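S-layer domain-containing protein (PDB 4QVS) is of unknown function but contains a concanavalin A-like lectin/glucanase domain and probably belongs to the bacterial surface layer. Local coordinates at residues Arg209-Ser212 against Ala213-Lys217; Ser93-Asn96 against Asn97-Met100. One frame throughout, in Å; residues are numbered along the deposited sequence.

Interaction 1 of 2, residues Arg209-Ser212 against Ala213-Lys217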
# COMPACT_ATOMS: atom_id res chain seq x y z
N ARG A 209 -8.88 24.81 1.32
CA ARG A 209 -10.06 23.98 1.41
C ARG A 209 -9.61 22.57 1.07
O ARG A 209 -8.48 22.35 0.60
CB ARG A 209 -11.12 24.43 0.41
CG ARG A 209 -10.70 24.20 -1.04
CD ARG A 209 -11.59 24.94 -2.03
NE ARG A 209 -11.26 24.62 -3.42
CZ ARG A 209 -11.64 23.50 -4.04
NH1 ARG A 209 -12.33 22.55 -3.40
NH2 ARG A 209 -11.30 23.30 -5.32
N ALA A 210 -10.53 21.63 1.25
CA ALA A 210 -10.24 20.24 0.98
C ALA A 210 -10.75 19.87 -0.42
O ALA A 210 -11.94 19.91 -0.69
CB ALA A 210 -10.90 19.39 2.04
N LEU A 211 -9.84 19.56 -1.34
CA LEU A 211 -10.28 19.17 -2.67
C LEU A 211 -10.98 17.80 -2.59
O LEU A 211 -10.74 17.03 -1.66
CB LEU A 211 -9.12 19.11 -3.65
CG LEU A 211 -8.72 20.41 -4.32
CD1 LEU A 211 -8.25 21.50 -3.34
CD2 LEU A 211 -7.60 20.11 -5.30
N SER A 212 -11.87 17.54 -3.55
CA SER A 212 -12.60 16.27 -3.65
C SER A 212 -11.67 15.29 -4.31
O SER A 212 -10.66 15.69 -4.89
CB SER A 212 -13.78 16.43 -4.60
OG SER A 212 -13.22 16.59 -5.90
N ALA A 213 -12.08 14.02 -4.34
CA ALA A 213 -11.21 13.00 -4.91
C ALA A 213 -10.93 13.22 -6.41
O ALA A 213 -9.76 13.16 -6.83
CB ALA A 213 -11.77 11.61 -4.64
N ASP A 214 -11.94 13.49 -7.23
CA ASP A 214 -11.62 13.68 -8.66
C ASP A 214 -10.87 15.01 -8.88
O ASP A 214 -10.11 15.16 -9.85
CB ASP A 214 -12.82 13.45 -9.59
CG ASP A 214 -13.89 14.48 -9.44
OD1 ASP A 214 -14.09 15.00 -8.33
OD2 ASP A 214 -14.53 14.75 -10.47
N GLU A 215 -11.04 15.97 -7.96
CA GLU A 215 -10.22 17.16 -8.03
C GLU A 215 -8.78 16.71 -7.83
O GLU A 215 -7.88 17.05 -8.63
CB GLU A 215 -10.63 18.21 -7.00
CG GLU A 215 -11.87 18.96 -7.44
CD GLU A 215 -12.23 20.04 -6.47
OE1 GLU A 215 -12.47 19.74 -5.29
OE2 GLU A 215 -12.26 21.20 -6.91
N ILE A 216 -8.55 15.88 -6.82
CA ILE A 216 -7.22 15.31 -6.59
C ILE A 216 -6.73 14.57 -7.84
O ILE A 216 -5.59 14.81 -8.28
CB ILE A 216 -7.18 14.42 -5.32
CG1 ILE A 216 -7.44 15.27 -4.06
CG2 ILE A 216 -5.82 13.75 -5.16
CD1 ILE A 216 -6.56 16.50 -3.96
N LYS A 217 -7.60 13.71 -8.41
CA LYS A 217 -7.24 12.97 -9.62
C LYS A 217 -6.70 13.92 -10.68
O LYS A 217 -5.61 13.69 -11.25
CB LYS A 217 -8.46 12.22 -10.18
CG LYS A 217 -9.04 11.15 -9.27
CD LYS A 217 -10.26 10.48 -9.91
CE LYS A 217 -10.95 9.55 -8.92
NZ LYS A 217 -10.00 8.65 -8.20
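Arg209 and Glu215 form a salt bridge in front of the first turn of the helix. Arg209 NH2 gives a nearly straight bond of 2.8 Å to Glu215 OE2, which stays close to the guanidinium plane but is met on its syn side from 33° out of the carboxylate plane. Arg209 NH1 adds a weak bond of 3.4 Å to Glu215 OE1. That second carboxylate oxygen has another task: Ser212 N donates to Glu215 OE1 over 2.9 Å at 171°, reaching the anti lone pair. With serine at the N-cap and glutamate three residues on, this is the N3-to-N-cap half of a capping-box arrangement. Glu215 suits the place because its CG stands beside its own backbone N (chi1 -78°) and the chain then runs straight, folding the carboxylate back over the helix start.

Ser212 also donates from OG to Asp214 OD1 at 3.0 Å, which helps to fix its hydroxyl beside the first turn. Its carbonyl opens the helical bonding, Ser212 O accepting from Ile216 N at 2.9 Å. Negative side chains at this end probably interact favourably with the helix dipole, while Arg209 probably offsets in part the charge of Glu215.

Leu211 supplies the apolar part of the contact. Leu211 CB meets Ile216 CD1 at 3.7 Å, and Leu211 CD1 lies 4.0 Å above the Arg209 guanidinium plane, over the centre of one face, while the edge of that group meets Glu215; two branched aliphatic residues suit this buried side.

The whole turn connects strand 200-207 to helix 213-219. Ile216 touches Ala140 of strand 137-144 and Tyr151 of strand 147-152, while Thr72 of the second subunit packs on Ile216 and bonds to Arg209 O and Leu211 N.

Interaction 2 of 2, residues Ser93-Asn96 against Asn97-Met100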
# COMPACT_ATOMS: atom_id res chain seq x y z
N SER A 93 -14.55 -26.83 -12.41
CA SER A 93 -13.96 -27.85 -13.27
C SER A 93 -14.73 -27.94 -14.63
O SER A 93 -14.18 -28.39 -15.64
CB SER A 93 -13.92 -29.22 -12.57
OG SER A 93 -15.23 -29.75 -12.37
N GLY A 94 -15.99 -27.52 -14.67
CA GLY A 94 -16.79 -27.55 -15.90
C GLY A 94 -16.69 -26.38 -16.88
O GLY A 94 -17.23 -26.44 -17.97
N SER A 95 -16.06 -25.28 -16.50
CA SER A 95 -15.97 -24.15 -17.43
C SER A 95 -14.74 -23.39 -17.04
O SER A 95 -14.11 -23.71 -16.05
CB SER A 95 -17.19 -23.24 -17.34
OG SER A 95 -17.26 -22.62 -16.07
N ASN A 96 -14.39 -22.41 -17.83
CA ASN A 96 -13.17 -21.68 -17.59
C ASN A 96 -13.45 -20.23 -17.15
O ASN A 96 -12.50 -19.47 -17.04
CB ASN A 96 -12.35 -21.66 -18.89
CG ASN A 96 -13.03 -20.85 -19.99
OD1 ASN A 96 -14.09 -20.29 -19.77
ND2 ASN A 96 -12.42 -20.79 -21.18
N ASN A 97 -14.73 -19.87 -16.94
CA ASN A 97 -15.15 -18.48 -16.68
C ASN A 97 -15.88 -18.25 -15.34
O ASN A 97 -16.53 -17.23 -15.14
CB ASN A 97 -16.00 -17.99 -17.88
CG ASN A 97 -17.30 -18.77 -18.05
OD1 ASN A 97 -17.44 -19.93 -17.65
ND2 ASN A 97 -18.26 -18.12 -18.64
N LYS A 98 -15.73 -19.22 -14.44
CA LYS A 98 -16.34 -19.27 -13.14
C LYS A 98 -15.21 -19.61 -12.17
O LYS A 98 -14.76 -20.76 -12.07
CB LYS A 98 -17.41 -20.35 -13.07
CG LYS A 98 -18.73 -19.98 -13.73
CD LYS A 98 -19.82 -20.98 -13.33
CE LYS A 98 -21.16 -20.70 -13.97
NZ LYS A 98 -21.14 -20.87 -15.45
N TYR A 99 -14.73 -18.60 -11.45
CA TYR A 99 -13.56 -18.82 -10.61
C TYR A 99 -13.33 -17.66 -9.65
O TYR A 99 -13.99 -16.63 -9.77
CB TYR A 99 -12.30 -18.92 -11.50
CG TYR A 99 -11.95 -17.69 -12.36
CD1 TYR A 99 -11.16 -16.63 -11.84
CD2 TYR A 99 -12.34 -17.60 -13.69
CE1 TYR A 99 -10.84 -15.53 -12.62
CE2 TYR A 99 -12.02 -16.53 -14.48
CZ TYR A 99 -11.27 -15.49 -13.94
OH TYR A 99 -10.95 -14.45 -14.75
N MSE A 100 -12.40 -17.87 -8.71
CA MSE A 100 -11.94 -16.80 -7.82
C MSE A 100 -10.46 -17.02 -7.75
O MSE A 100 -10.00 -18.15 -7.68
CB MSE A 100 -12.77 -16.65 -6.56
CG MSE A 100 -12.35 -17.61 -5.46
SE MSE A 100 -13.82 -17.76 -4.17
CE MSE A 100 -12.57 -18.81 -3.18
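Asn96 and Asn97 set their amide planes 67° apart, with Asn96 OD1 lying 3.5 Å from Asn97 CB. The same oxygen, Asn96 OD1, lies 2.9 Å from Asn97 N, but at an angle too poor for a hydrogen bond. Asn96 O approaches the Tyr99 ring obliquely, 3.8 Å from Tyr99 CD2; the ring also packs edge-to-face with His183 of the second subunit, whose NE2 is hydrogen-bonded to Asn96 O.

Ser95 OG comes within 3.1 Å of Asn97 OD1. That hydroxyl is bonded to Asp92 OD2, which probably orients it. Asn97 CG is placed between its own backbone N and carbonyl carbon (chi1 64°), which swings OD1 back toward the serine. The aliphatic part of Lys98 flanks the hydroxyl, with Lys98 CB 3.8 Å from Ser95 OG.

Short polar side chains suit this partly exposed turn before strand 99-104, since their short arms keep an oxygen or amide close to the backbone; Tyr99 beyond is buried and sends its OH to Glu122. The chemistry suggests that the loop is probably shaped largely by surrounding partners: Asp92, bonded to the Ser95 hydroxyl and Gly94 N, Gly118, backbone-bonded to Asn97, and His183 of the second subunit.

Interaction 2 comes first along the chain and interaction 1 near its C-terminal end, with centres 40 Å apart and nearest atoms about 24 Å apart, so the two do not touch. Residues 93-100 make the link between strands 85-91 and 99-104, neighbours in a four-stranded antiparallel sheet that continues to 110-115 and 123-126. Residues 209-217 lead from strand 200-207 into helix 213-219, which lies against strands 137-144 and 147-152. Both belong to the concanavalin A-like part of the chain, and each also meets the second subunit, through its Thr72 at interaction 1 and its His183 at interaction 2. Two widely separated parts of one chain thus take part in dimer contacts.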